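Local coordinates for protein MJ1225 (Methanocaldococcus jannaschii, PDB 3LFZ) that binds the adenine nucleotides ATP and ADP through four CBS repeats and probably senses cellular energy state, as an archaeal relative of the AMPK gamma subunit, at residues V3-I8 with I95-N100; T132-I137 with I270-V275; N147-D152 with G239-K244; I234-G239 with G255-V260. All coordinates share one frame; numbering follows the deposited sequence.

Interaction 1 of 4, residues V3-I8 with I95-N100. With ATP (adenosine-5'-triphosphate), chain B.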
# COMPACT_ATOMS: atom_id res chain seq x y z
N VAL A 3 -23.95 -10.20 -4.08
CA VAL A 3 -23.05 -10.85 -5.03
C VAL A 3 -21.83 -11.39 -4.27
O VAL A 3 -21.17 -10.64 -3.56
CB VAL A 3 -22.59 -9.90 -6.17
CG1 VAL A 3 -21.90 -10.68 -7.28
CG2 VAL A 3 -23.78 -9.12 -6.73
N ARG A 4 -21.54 -12.68 -4.44
CA ARG A 4 -20.44 -13.33 -3.71
C ARG A 4 -19.10 -12.69 -4.08
O ARG A 4 -18.82 -12.50 -5.27
CB ARG A 4 -20.41 -14.83 -4.01
CG ARG A 4 -20.55 -15.73 -2.79
CD ARG A 4 -22.02 -15.95 -2.45
NE ARG A 4 -22.21 -16.55 -1.13
CZ ARG A 4 -23.35 -16.50 -0.44
NH1 ARG A 4 -24.41 -15.87 -0.93
NH2 ARG A 4 -23.43 -17.08 0.75
N VAL A 5 -18.29 -12.35 -3.07
CA VAL A 5 -16.96 -11.78 -3.32
C VAL A 5 -16.13 -12.72 -4.19
O VAL A 5 -15.41 -12.27 -5.09
CB VAL A 5 -16.13 -11.47 -2.03
CG1 VAL A 5 -16.63 -10.21 -1.37
CG2 VAL A 5 -16.10 -12.65 -1.06
N MET A 6 -16.26 -14.02 -3.92
CA MET A 6 -15.56 -15.06 -4.67
C MET A 6 -15.72 -14.91 -6.18
O MET A 6 -14.79 -15.20 -6.93
CB MET A 6 -16.01 -16.45 -4.21
CG MET A 6 -15.26 -16.98 -3.00
SD MET A 6 -13.49 -17.19 -3.29
CE MET A 6 -13.48 -18.62 -4.38
N LYS A 7 -16.90 -14.47 -6.61
CA LYS A 7 -17.17 -14.23 -8.04
C LYS A 7 -16.22 -13.22 -8.69
O LYS A 7 -16.13 -13.17 -9.92
CB LYS A 7 -18.62 -13.80 -8.27
CG LYS A 7 -19.56 -14.93 -8.68
CD LYS A 7 -20.13 -15.66 -7.47
CE LYS A 7 -20.79 -16.97 -7.87
NZ LYS A 7 -21.11 -17.80 -6.67
N ILE A 8 -15.51 -12.44 -7.88
CA ILE A 8 -14.57 -11.46 -8.42
C ILE A 8 -13.12 -11.88 -8.25
O ILE A 8 -12.27 -11.59 -9.10
CB ILE A 8 -14.71 -10.09 -7.75
CG1 ILE A 8 -16.14 -9.56 -7.86
CG2 ILE A 8 -13.73 -9.08 -8.35
CD1 ILE A 8 -16.35 -8.32 -7.02
N ILE A 95 -7.60 -9.10 9.21
CA ILE A 95 -8.98 -8.89 8.76
C ILE A 95 -9.22 -9.70 7.47
O ILE A 95 -8.64 -9.41 6.43
CB ILE A 95 -9.32 -7.40 8.55
CG1 ILE A 95 -9.14 -6.63 9.86
CG2 ILE A 95 -10.75 -7.24 8.03
CD1 ILE A 95 -9.14 -5.13 9.71
N THR A 96 -10.08 -10.71 7.58
CA THR A 96 -10.36 -11.63 6.48
C THR A 96 -11.85 -11.66 6.15
O THR A 96 -12.68 -11.16 6.92
CB THR A 96 -9.92 -13.08 6.82
OG1 THR A 96 -10.73 -13.59 7.89
CG2 THR A 96 -8.45 -13.14 7.23
N LEU A 97 -12.18 -12.24 5.00
CA LEU A 97 -13.58 -12.51 4.64
C LEU A 97 -13.82 -14.01 4.47
O LEU A 97 -12.96 -14.72 3.95
CB LEU A 97 -13.98 -11.75 3.37
CG LEU A 97 -13.92 -10.22 3.38
CD1 LEU A 97 -14.04 -9.69 1.97
CD2 LEU A 97 -14.99 -9.61 4.28
N LYS A 98 -14.98 -14.48 4.92
CA LYS A 98 -15.38 -15.87 4.74
C LYS A 98 -15.71 -16.10 3.26
O LYS A 98 -16.14 -15.18 2.57
CB LYS A 98 -16.57 -16.22 5.64
CG LYS A 98 -16.27 -16.14 7.14
CD LYS A 98 -15.29 -17.23 7.58
CE LYS A 98 -14.62 -16.88 8.91
NZ LYS A 98 -13.63 -17.92 9.32
N GLU A 99 -15.50 -17.33 2.78
CA GLU A 99 -15.64 -17.61 1.34
C GLU A 99 -17.06 -17.35 0.80
O GLU A 99 -17.26 -17.26 -0.41
CB GLU A 99 -15.14 -19.01 0.97
CG GLU A 99 -15.80 -20.18 1.70
CD GLU A 99 -15.24 -21.54 1.27
OE1 GLU A 99 -14.86 -21.69 0.09
OE2 GLU A 99 -15.21 -22.46 2.11
N ASN A 100 -18.01 -17.21 1.72
CA ASN A 100 -19.39 -16.89 1.39
C ASN A 100 -19.71 -15.39 1.49
O ASN A 100 -20.87 -15.00 1.30
CB ASN A 100 -20.34 -17.70 2.27
CG ASN A 100 -20.07 -17.51 3.76
OD1 ASN A 100 -19.12 -18.07 4.30
ND2 ASN A 100 -20.92 -16.74 4.42
PG ATP B . -4.25 0.57 0.98
O1G ATP B . -3.47 1.93 1.34
O2G ATP B . -5.71 0.69 1.20
O3G ATP B . -3.89 0.31 -0.58
PB ATP B . -3.95 -1.13 3.31
O1B ATP B . -4.36 -0.01 4.18
O2B ATP B . -4.84 -2.30 3.14
O3B ATP B . -3.50 -0.60 1.83
PA ATP B . -1.23 -0.90 4.00
O1A ATP B . -0.26 -1.41 3.02
O2A ATP B . -1.53 0.55 4.06
O3A ATP B . -2.57 -1.75 3.85
O5' ATP B . -0.72 -1.39 5.45
C5' ATP B . -1.08 -0.74 6.68
C4' ATP B . -1.09 -1.76 7.83
O4' ATP B . -2.31 -2.54 7.68
C3' ATP B . 0.08 -2.75 7.73
O3' ATP B . 0.62 -2.97 9.04
C2' ATP B . -0.57 -4.02 7.18
O2' ATP B . 0.12 -5.20 7.64
C1' ATP B . -1.97 -3.94 7.79
N9 ATP B . -2.97 -4.70 6.99
C8 ATP B . -3.17 -4.63 5.68
N7 ATP B . -4.15 -5.46 5.33
C5 ATP B . -4.58 -6.06 6.43
C6 ATP B . -5.57 -7.01 6.70
N6 ATP B . -6.33 -7.52 5.73
N1 ATP B . -5.74 -7.42 7.97
C2 ATP B . -5.00 -6.93 8.96
N3 ATP B . -4.06 -6.03 8.73
C4 ATP B . -3.83 -5.58 7.49
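Arg4 and Met6 of the N-terminal segment lie against the backbone that leaves the short strand 97-98 at Glu99 and Asn100, placing the start of the chain on the edge of the second CBS repeat. Residues 5-7 make a 3-10 turn, and backbone bonds of Val3 with Ile103 and Val5 with Ala101 hold this segment at the start of helix 103-112. From CB the Arg4 chain turns at chi1 -122°, away from any staggered position, and bends at CG (chi2 86°), which carries the guanidinium across Asn100 at a slant. CG stays 4.2 Å from Asn100 O and CD 4.0 Å. NE comes to 3.2 Å of the same Asn100 O, which sits over one face of the guanidinium, so the N-H bonds point past it and no hydrogen bond forms. NH2 ends the chain 3.5 Å from Asn100 CB. Arg4 also touches a crystal neighbour, and its pose may owe something to that. Met6 meets the residue before, its CG 3.3 Å from Glu99 O, while its side chain also rests on Ile120 and Ile128. Val5 points inward, CG1 to Leu97 CD1 at 4.3 Å, and both rest on Ala106. Two residues before Leu97, in the loop leading to the strand, Ile95 pairs with the adenine of ATP through its backbone, N giving to N1 and O taking N6 at 3.1 Å, nearly straight at 173°.

Interaction 2 of 4, residues T132-I137 with I270-V275. With ADP (adenosine-5'-diphosphate), chain C; ATP (adenosine-5'-triphosphate), chain D.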
# COMPACT_ATOMS: atom_id res chain seq x y z
N THR A 132 -9.18 -7.11 -3.27
CA THR A 132 -8.72 -5.75 -3.02
C THR A 132 -9.78 -4.75 -3.45
O THR A 132 -10.74 -5.11 -4.14
CB THR A 132 -7.41 -5.42 -3.79
OG1 THR A 132 -7.67 -5.46 -5.20
CG2 THR A 132 -6.31 -6.41 -3.46
N GLU A 133 -9.61 -3.49 -3.05
CA GLU A 133 -10.49 -2.41 -3.48
C GLU A 133 -10.47 -2.25 -5.00
O GLU A 133 -11.48 -1.88 -5.59
CB GLU A 133 -10.09 -1.10 -2.82
CG GLU A 133 -10.11 -1.13 -1.30
CD GLU A 133 -9.57 0.14 -0.69
OE1 GLU A 133 -10.29 0.76 0.11
OE2 GLU A 133 -8.42 0.51 -1.01
N ARG A 134 -9.32 -2.54 -5.61
CA ARG A 134 -9.17 -2.48 -7.06
C ARG A 134 -10.04 -3.49 -7.79
O ARG A 134 -10.66 -3.16 -8.80
CB ARG A 134 -7.70 -2.66 -7.47
CG ARG A 134 -7.43 -2.29 -8.93
CD ARG A 134 -5.96 -1.96 -9.14
NE ARG A 134 -5.51 -0.95 -8.19
CZ ARG A 134 -4.28 -0.87 -7.70
NH1 ARG A 134 -3.35 -1.73 -8.08
NH2 ARG A 134 -3.97 0.09 -6.83
N ASP A 135 -10.08 -4.72 -7.27
CA ASP A 135 -10.93 -5.78 -7.84
C ASP A 135 -12.40 -5.37 -7.82
O ASP A 135 -13.12 -5.60 -8.79
CB ASP A 135 -10.75 -7.10 -7.09
CG ASP A 135 -9.31 -7.57 -7.05
OD1 ASP A 135 -8.54 -7.28 -7.98
OD2 ASP A 135 -8.96 -8.26 -6.07
N VAL A 136 -12.83 -4.77 -6.71
CA VAL A 136 -14.22 -4.31 -6.57
C VAL A 136 -14.53 -3.14 -7.51
O VAL A 136 -15.57 -3.13 -8.15
CB VAL A 136 -14.57 -3.98 -5.09
CG1 VAL A 136 -16.01 -3.51 -4.97
CG2 VAL A 136 -14.35 -5.19 -4.20
N ILE A 137 -13.62 -2.17 -7.59
CA ILE A 137 -13.79 -1.03 -8.50
C ILE A 137 -13.84 -1.48 -9.97
O ILE A 137 -14.67 -1.00 -10.74
CB ILE A 137 -12.68 0.04 -8.32
CG1 ILE A 137 -12.77 0.66 -6.92
CG2 ILE A 137 -12.80 1.14 -9.38
CD1 ILE A 137 -11.57 1.49 -6.55
N ILE A 270 -7.56 11.95 -4.05
CA ILE A 270 -8.62 10.96 -4.17
C ILE A 270 -8.01 9.58 -4.39
O ILE A 270 -7.06 9.43 -5.16
CB ILE A 270 -9.66 11.32 -5.28
CG1 ILE A 270 -10.81 10.31 -5.30
CG2 ILE A 270 -8.97 11.47 -6.65
CD1 ILE A 270 -12.05 10.77 -6.07
N THR A 271 -8.54 8.58 -3.69
CA THR A 271 -7.97 7.25 -3.73
C THR A 271 -9.05 6.22 -4.02
O THR A 271 -10.23 6.56 -4.11
CB THR A 271 -7.22 6.89 -2.41
OG1 THR A 271 -8.16 6.57 -1.38
CG2 THR A 271 -6.32 8.04 -1.94
N GLU A 272 -8.64 4.96 -4.18
CA GLU A 272 -9.57 3.86 -4.45
C GLU A 272 -10.62 3.71 -3.37
O GLU A 272 -11.77 3.36 -3.66
CB GLU A 272 -8.81 2.55 -4.59
CG GLU A 272 -7.79 2.52 -5.70
CD GLU A 272 -7.10 1.18 -5.82
OE1 GLU A 272 -6.62 0.65 -4.79
OE2 GLU A 272 -7.04 0.66 -6.94
N LYS A 273 -10.24 3.96 -2.11
CA LYS A 273 -11.19 3.88 -1.01
C LYS A 273 -12.28 4.93 -1.16
O LYS A 273 -13.46 4.65 -0.91
CB LYS A 273 -10.51 4.01 0.35
CG LYS A 273 -11.38 3.50 1.51
CD LYS A 273 -10.73 3.69 2.88
CE LYS A 273 -9.45 2.87 3.03
NZ LYS A 273 -9.63 1.42 2.73
N ASP A 274 -11.89 6.14 -1.58
CA ASP A 274 -12.85 7.21 -1.83
C ASP A 274 -13.83 6.82 -2.92
O ASP A 274 -15.04 6.90 -2.73
CB ASP A 274 -12.14 8.50 -2.21
CG ASP A 274 -11.23 9.01 -1.13
OD1 ASP A 274 -11.62 8.93 0.06
OD2 ASP A 274 -10.13 9.49 -1.46
N VAL A 275 -13.30 6.38 -4.06
CA VAL A 275 -14.13 5.92 -5.17
C VAL A 275 -15.21 4.96 -4.66
O VAL A 275 -16.38 5.07 -5.05
CB VAL A 275 -13.29 5.25 -6.29
CG1 VAL A 275 -14.18 4.62 -7.35
CG2 VAL A 275 -12.36 6.27 -6.93
PB ADP C . -3.47 5.42 0.90
O1B ADP C . -3.71 4.84 -0.45
O2B ADP C . -2.43 6.67 0.85
O3B ADP C . -2.88 4.39 2.01
PA ADP C . -6.17 5.10 1.47
O1A ADP C . -6.53 4.66 0.10
O2A ADP C . -5.95 3.88 2.53
O3A ADP C . -4.82 5.98 1.52
O5' ADP C . -7.26 6.15 1.94
C5' ADP C . -7.89 6.27 3.22
C4' ADP C . -8.42 7.72 3.32
O4' ADP C . -7.27 8.57 3.60
C3' ADP C . -9.03 8.22 2.00
O3' ADP C . -10.15 9.07 2.27
C2' ADP C . -7.89 9.02 1.36
O2' ADP C . -8.39 10.05 0.50
C1' ADP C . -7.18 9.60 2.58
N9 ADP C . -5.76 9.89 2.24
C8 ADP C . -4.93 9.12 1.53
N7 ADP C . -3.74 9.71 1.43
C5 ADP C . -3.80 10.86 2.08
C6 ADP C . -2.89 11.88 2.32
N6 ADP C . -1.64 11.82 1.85
N1 ADP C . -3.28 12.94 3.05
C2 ADP C . -4.52 13.02 3.53
N3 ADP C . -5.41 12.06 3.31
C4 ADP C . -5.08 10.98 2.60
PG ATP D . -0.61 -1.22 -5.99
O1G ATP D . -1.12 -1.37 -4.46
O2G ATP D . 0.83 -1.53 -6.12
O3G ATP D . -1.50 -2.30 -6.78
PB ATP D . -0.83 1.51 -5.57
O1B ATP D . -2.02 2.38 -5.71
O2B ATP D . -0.45 1.00 -4.24
O3B ATP D . -0.99 0.25 -6.54
PA ATP D . 1.88 2.14 -5.44
O1A ATP D . 1.88 2.85 -4.14
O2A ATP D . 2.24 0.70 -5.46
O3A ATP D . 0.45 2.32 -6.15
O5' ATP D . 2.84 2.92 -6.44
C5' ATP D . 3.57 2.24 -7.48
C4' ATP D . 4.37 3.24 -8.31
O4' ATP D . 3.44 4.15 -8.97
C3' ATP D . 5.24 4.08 -7.37
O3' ATP D . 6.54 4.27 -7.95
C2' ATP D . 4.50 5.42 -7.29
O2' ATP D . 5.42 6.50 -7.10
C1' ATP D . 3.81 5.51 -8.65
N9 ATP D . 2.56 6.30 -8.54
C8 ATP D . 1.60 6.14 -7.61
N7 ATP D . 0.62 7.02 -7.83
C5 ATP D . 0.95 7.74 -8.90
C6 ATP D . 0.34 8.78 -9.58
N6 ATP D . -0.84 9.25 -9.18
N1 ATP D . 0.96 9.30 -10.66
C2 ATP D . 2.13 8.84 -11.07
N3 ATP D . 2.74 7.85 -10.44
C4 ATP D . 2.18 7.28 -9.35
O HOH W 1 -6.54 -1.77 -4.36
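Two buried glutamates, Glu133 and Glu272, face each other with carboxylate oxygens OE2 and OE1 only 4.2 Å apart, and each is paired with the basic residue that follows the other. The contact joins the second and fourth CBS repeats through the first turns of helices 133-140 and 272-275, both opened by a capping box, Thr132 with Asp135 and Thr271 with Asp274. Lys273 NZ reaches Glu133 OE1 at 2.8 Å from above the carboxylate plane and has a second acceptor in Phe110 O. In Arg134 the first torsion (-167°) swings CG opposite the backbone N and, with the bend at chi3, brings NE to Glu272. NE meets Glu272 OE2 at 2.5 Å on the syn side, and a weak bond from NH2 goes to the same oxygen. The adjoining NH1/NH2 side faces the triphosphate of the chain D ATP, NH2 bonding O3B at 3.0 Å, while NH1 also pairs with Asp253. A water donates to Glu272 OE1 and accepts a weak bond from Arg134 N. These cations probably stabilise both carboxylates as anions. An alanine in place of Glu272 removes the carboxylate, and the guanidinium would probably be freer to turn against the phosphates. Ile137 CD1 closes the apolar flank, 3.5 Å from Glu272 CB and near Val275. Beyond Lys273, the Asp274 carboxylate takes both ADP ribose hydroxyls, OD1 from O3' and OD2 from O2', each at 2.7 Å.

Interaction 3 of 4, residues N147-D152 with G239-K244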
# COMPACT_ATOMS: atom_id res chain seq x y z
N ASN A 147 -22.31 10.60 -14.95
CA ASN A 147 -22.38 12.01 -14.61
C ASN A 147 -21.86 12.33 -13.21
O ASN A 147 -21.60 13.50 -12.90
CB ASN A 147 -23.82 12.51 -14.78
CG ASN A 147 -24.24 12.58 -16.23
OD1 ASN A 147 -23.67 13.34 -17.02
ND2 ASN A 147 -25.24 11.78 -16.60
N GLU A 148 -21.69 11.31 -12.38
CA GLU A 148 -21.14 11.50 -11.04
C GLU A 148 -19.75 12.10 -11.07
O GLU A 148 -18.85 11.59 -11.75
CB GLU A 148 -21.16 10.20 -10.22
CG GLU A 148 -22.18 10.22 -9.09
CD GLU A 148 -21.94 11.34 -8.08
OE1 GLU A 148 -21.80 11.03 -6.88
OE2 GLU A 148 -21.91 12.53 -8.48
N VAL A 149 -19.58 13.20 -10.34
CA VAL A 149 -18.34 13.96 -10.34
C VAL A 149 -17.51 13.61 -9.09
O VAL A 149 -18.04 13.05 -8.13
CB VAL A 149 -18.64 15.48 -10.49
CG1 VAL A 149 -18.46 16.25 -9.18
CG2 VAL A 149 -17.84 16.08 -11.62
N ILE A 150 -16.21 13.92 -9.11
CA ILE A 150 -15.32 13.53 -8.00
C ILE A 150 -15.37 14.44 -6.76
O ILE A 150 -14.96 14.02 -5.68
CB ILE A 150 -13.83 13.35 -8.45
CG1 ILE A 150 -13.17 14.69 -8.80
CG2 ILE A 150 -13.73 12.36 -9.60
CD1 ILE A 150 -11.65 14.66 -8.82
N ASP A 151 -15.89 15.65 -6.92
CA ASP A 151 -15.85 16.69 -5.86
C ASP A 151 -16.15 16.21 -4.43
O ASP A 151 -15.35 16.46 -3.52
CB ASP A 151 -16.74 17.88 -6.24
CG ASP A 151 -16.11 18.77 -7.30
OD1 ASP A 151 -15.75 18.26 -8.38
OD2 ASP A 151 -15.97 19.99 -7.05
N ASP A 152 -17.28 15.54 -4.24
CA ASP A 152 -17.73 15.06 -2.92
C ASP A 152 -16.82 14.00 -2.29
O ASP A 152 -16.91 13.72 -1.09
CB ASP A 152 -19.15 14.48 -3.01
CG ASP A 152 -20.23 15.53 -2.81
OD1 ASP A 152 -19.92 16.74 -2.82
OD2 ASP A 152 -21.40 15.13 -2.64
N GLY A 239 -14.39 18.62 -10.92
CA GLY A 239 -15.21 18.59 -12.12
C GLY A 239 -14.95 17.38 -13.00
O GLY A 239 -15.74 17.10 -13.91
N ASP A 240 -13.84 16.67 -12.76
CA ASP A 240 -13.58 15.41 -13.46
C ASP A 240 -14.62 14.38 -13.05
O ASP A 240 -15.08 14.38 -11.90
CB ASP A 240 -12.18 14.87 -13.15
CG ASP A 240 -11.09 15.62 -13.89
OD1 ASP A 240 -11.37 16.30 -14.90
OD2 ASP A 240 -9.92 15.52 -13.46
N LYS A 241 -14.99 13.51 -13.98
CA LYS A 241 -15.97 12.47 -13.71
C LYS A 241 -15.37 11.38 -12.83
O LYS A 241 -14.20 11.01 -12.99
CB LYS A 241 -16.53 11.87 -15.01
CG LYS A 241 -17.15 12.88 -15.98
CD LYS A 241 -18.25 13.72 -15.33
CE LYS A 241 -18.78 14.77 -16.29
NZ LYS A 241 -19.41 15.92 -15.55
N LEU A 242 -16.18 10.87 -11.90
CA LEU A 242 -15.75 9.81 -10.99
C LEU A 242 -15.39 8.54 -11.76
O LEU A 242 -14.37 7.90 -11.47
CB LEU A 242 -16.83 9.51 -9.95
CG LEU A 242 -16.52 8.42 -8.91
CD1 LEU A 242 -15.38 8.83 -7.97
CD2 LEU A 242 -17.77 8.08 -8.11
N LYS A 243 -16.23 8.19 -12.73
CA LYS A 243 -15.99 7.02 -13.57
C LYS A 243 -14.69 7.12 -14.36
O LYS A 243 -13.98 6.12 -14.50
CB LYS A 243 -17.18 6.76 -14.50
CG LYS A 243 -16.96 5.59 -15.45
CD LYS A 243 -18.26 5.02 -15.98
CE LYS A 243 -17.97 4.05 -17.12
NZ LYS A 243 -19.18 3.31 -17.55
N LYS A 244 -14.37 8.31 -14.86
CA LYS A 244 -13.11 8.53 -15.58
C LYS A 244 -11.93 8.23 -14.66
O LYS A 244 -11.03 7.46 -15.01
CB LYS A 244 -13.03 9.97 -16.10
CG LYS A 244 -11.66 10.37 -16.67
CD LYS A 244 -11.42 11.87 -16.56
CE LYS A 244 -10.01 12.26 -17.00
NZ LYS A 244 -9.80 12.09 -18.47
O HOH W 2 -18.81 9.71 -13.64
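A single beta bridge, Val149 with Lys241, ties the loop 147-152, between helices 133-140 and 167-177, to the N-terminus of helix 242-252 in the fourth CBS repeat. Two backbone bonds make it: Leu242 N gives to Glu148 O at 2.8 Å and 171°, and Ile150 N gives to Asp240 O at 3.0 Å. Glu148 O also receives a water, which in turn accepts from Lys243 N at 3.1 Å, so one carbonyl serves two N-H groups of the helix's first turn, one directly and one through water. The side chain of Ile150 closes over the bridge. Its CG1 stands between the backbone N and the carbonyl carbon (chi1 70°), which sets CG2 beside the donating N-H, 3.3 Å from Asp240 O and 3.5 Å from Leu242 CA. Val149 CG2 lies against the carbonyls of Gly239 and Asp240. At the outer end Asp151 OD1 uses its syn lone pair to accept from Gly239 N at 2.9 Å. Replacing Asp151 by an alanine would probably leave that N-H without its carboxylate acceptor and set the glycine turn freer to move. Gly239 has a positive phi of 99°, where any side chain would strike the carbonyl of Glu238. Asp151 OD2 stands near the carboxylate of Glu238, and Arg156, bonded to Glu238 OE2 and Asp151 O, probably offsets the repulsion. Two main-chain bonds and one carboxylate bond thus hold this surface contact, and its turn calls for a glycine at Gly239.

Interaction 4 of 4, residues I234-G239 with G255-V260. With ATP (adenosine-5'-triphosphate), chain D.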
# COMPACT_ATOMS: atom_id res chain seq x y z
N ILE A 234 0.16 11.49 -12.27
CA ILE A 234 -1.19 11.41 -12.77
C ILE A 234 -2.09 12.06 -11.72
O ILE A 234 -2.28 11.52 -10.62
CB ILE A 234 -1.61 9.95 -13.08
CG1 ILE A 234 -0.70 9.38 -14.17
CG2 ILE A 234 -3.07 9.89 -13.52
CD1 ILE A 234 -0.79 7.88 -14.35
N THR A 235 -2.61 13.23 -12.07
CA THR A 235 -3.38 14.07 -11.16
C THR A 235 -4.84 14.13 -11.60
O THR A 235 -5.15 13.87 -12.76
CB THR A 235 -2.83 15.50 -11.13
OG1 THR A 235 -3.07 16.13 -12.40
CG2 THR A 235 -1.34 15.51 -10.85
N ALA A 236 -5.73 14.48 -10.68
CA ALA A 236 -7.13 14.71 -11.01
C ALA A 236 -7.50 16.18 -10.77
O ALA A 236 -6.70 16.94 -10.23
CB ALA A 236 -8.03 13.79 -10.19
N LYS A 237 -8.70 16.57 -11.18
CA LYS A 237 -9.20 17.92 -10.91
C LYS A 237 -10.69 17.97 -10.64
O LYS A 237 -11.45 17.11 -11.09
CB LYS A 237 -8.79 18.92 -12.01
CG LYS A 237 -9.05 18.49 -13.45
CD LYS A 237 -8.59 19.55 -14.44
CE LYS A 237 -7.11 19.91 -14.26
NZ LYS A 237 -6.72 21.12 -15.03
N GLU A 238 -11.09 18.99 -9.89
CA GLU A 238 -12.49 19.24 -9.57
C GLU A 238 -13.29 19.36 -10.86
O GLU A 238 -12.90 20.08 -11.78
CB GLU A 238 -12.61 20.52 -8.74
CG GLU A 238 -11.40 20.76 -7.83
CD GLU A 238 -11.76 21.48 -6.55
OE1 GLU A 238 -11.02 22.40 -6.16
OE2 GLU A 238 -12.79 21.12 -5.93
N GLY A 239 -14.39 18.62 -10.92
CA GLY A 239 -15.21 18.59 -12.12
C GLY A 239 -14.95 17.38 -13.00
O GLY A 239 -15.74 17.10 -13.91
N GLY A 255 -3.51 3.74 -7.15
CA GLY A 255 -4.53 3.81 -6.12
C GLY A 255 -4.88 5.21 -5.68
O GLY A 255 -5.89 5.40 -5.02
N ALA A 256 -4.06 6.19 -6.05
CA ALA A 256 -4.24 7.56 -5.57
C ALA A 256 -3.82 8.63 -6.57
O ALA A 256 -2.73 8.56 -7.15
CB ALA A 256 -3.47 7.75 -4.26
N LEU A 257 -4.68 9.62 -6.76
CA LEU A 257 -4.36 10.76 -7.61
C LEU A 257 -4.46 12.07 -6.82
O LEU A 257 -5.53 12.39 -6.30
CB LEU A 257 -5.30 10.81 -8.83
CG LEU A 257 -5.17 9.80 -9.98
CD1 LEU A 257 -5.57 8.39 -9.56
CD2 LEU A 257 -6.01 10.25 -11.16
N PRO A 258 -3.35 12.83 -6.72
CA PRO A 258 -3.46 14.17 -6.15
C PRO A 258 -4.40 15.03 -7.00
O PRO A 258 -4.40 14.93 -8.22
CB PRO A 258 -2.03 14.70 -6.23
CG PRO A 258 -1.17 13.49 -6.25
CD PRO A 258 -1.95 12.48 -7.04
N VAL A 259 -5.23 15.84 -6.34
CA VAL A 259 -6.18 16.71 -7.05
C VAL A 259 -5.60 18.12 -7.16
O VAL A 259 -5.31 18.76 -6.15
CB VAL A 259 -7.56 16.74 -6.35
CG1 VAL A 259 -8.51 17.70 -7.06
CG2 VAL A 259 -8.17 15.34 -6.31
N VAL A 260 -5.42 18.59 -8.39
CA VAL A 260 -4.70 19.85 -8.62
C VAL A 260 -5.44 20.95 -9.39
O VAL A 260 -6.26 20.69 -10.28
CB VAL A 260 -3.31 19.64 -9.29
CG1 VAL A 260 -2.40 18.79 -8.41
CG2 VAL A 260 -3.45 19.06 -10.70
PG ATP D . -0.61 -1.22 -5.99
O1G ATP D . -1.12 -1.37 -4.46
O2G ATP D . 0.83 -1.53 -6.12
O3G ATP D . -1.50 -2.30 -6.78
PB ATP D . -0.83 1.51 -5.57
O1B ATP D . -2.02 2.38 -5.71
O2B ATP D . -0.45 1.00 -4.24
O3B ATP D . -0.99 0.25 -6.54
PA ATP D . 1.88 2.14 -5.44
O1A ATP D . 1.88 2.85 -4.14
O2A ATP D . 2.24 0.70 -5.46
O3A ATP D . 0.45 2.32 -6.15
O5' ATP D . 2.84 2.92 -6.44
C5' ATP D . 3.57 2.24 -7.48
C4' ATP D . 4.37 3.24 -8.31
O4' ATP D . 3.44 4.15 -8.97
C3' ATP D . 5.24 4.08 -7.37
O3' ATP D . 6.54 4.27 -7.95
C2' ATP D . 4.50 5.42 -7.29
O2' ATP D . 5.42 6.50 -7.10
C1' ATP D . 3.81 5.51 -8.65
N9 ATP D . 2.56 6.30 -8.54
C8 ATP D . 1.60 6.14 -7.61
N7 ATP D . 0.62 7.02 -7.83
C5 ATP D . 0.95 7.74 -8.90
C6 ATP D . 0.34 8.78 -9.58
N6 ATP D . -0.84 9.25 -9.18
N1 ATP D . 0.96 9.30 -10.66
C2 ATP D . 2.13 8.84 -11.07
N3 ATP D . 2.74 7.85 -10.44
C4 ATP D . 2.18 7.28 -9.35
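Ala236 is bridged to Val259 in the parallel manner, its N giving to Pro258 O and its O taking Val260 N, both at 2.8 Å and nearly straight. This adds a short parallel bridge beside strand 256-260, on the side away from strand 266-271, consistent with the first-strand position of a CBS domain; helix 242-252 links the two segments in the chain, as in a beta-alpha-beta crossover. The tight part faces that helix. Leu257 turns CG anti to its carbonyl carbon (chi1 -72°), which brings CD2 obliquely across Ile234, 3.8 Å from its CG2, while Leu257 CG sits 3.4 Å from Ile234 O. Ala236 CB fits between Leu257 CD2 and Val259 CG2; Ile245, Ile248 and Met249 of the helix close over this side. Across the other face Thr235 meets Val260 at about a right angle, OG1 to CG2 at 3.4 Å, with Leu190 against both. Toward Gly239 the contact slackens. Lys237 touches with its CB, 3.5 Å from Val260 O, and then sends NZ to Glu262. Glu238 grazes Val259 CG1 with its CG at 4.3 Å, and its carboxylate pairs instead with Arg156 and Lys267. The opposite end of the contact holds ATP. Gly255 lies against its phosphates, where a CB would collide with O1B. Both segments read the adenine: Ile234 N gives to N1, and N6 gives to Ile234 O at 176° and also to Ala256 O at 2.9 Å.

Overall arrangement
Interactions 2 and 3 both join different CBS repeats and touch through Ile270 on Ile150 and Val275 on Leu242. Interaction 2 is buried and works by charged pairs and bound phosphates; interaction 3 lies at the surface and relies on main-chain bonds, one carboxylate and a water. Interactions 1 and 4 are partly buried and both include a backbone that recognises adenine, but interaction 1 has no hydrogen bond across its segments and interaction 4 has two. Interactions 2 and 4 share the hairpin of strands 256-260 and 266-271 and one ATP. Interactions 3 and 4 share Gly239. Interaction 1 stands apart, its centre about 28 Å and 30 Å from those of interactions 3 and 4, reaching interaction 2 through Ile8 against Asp135.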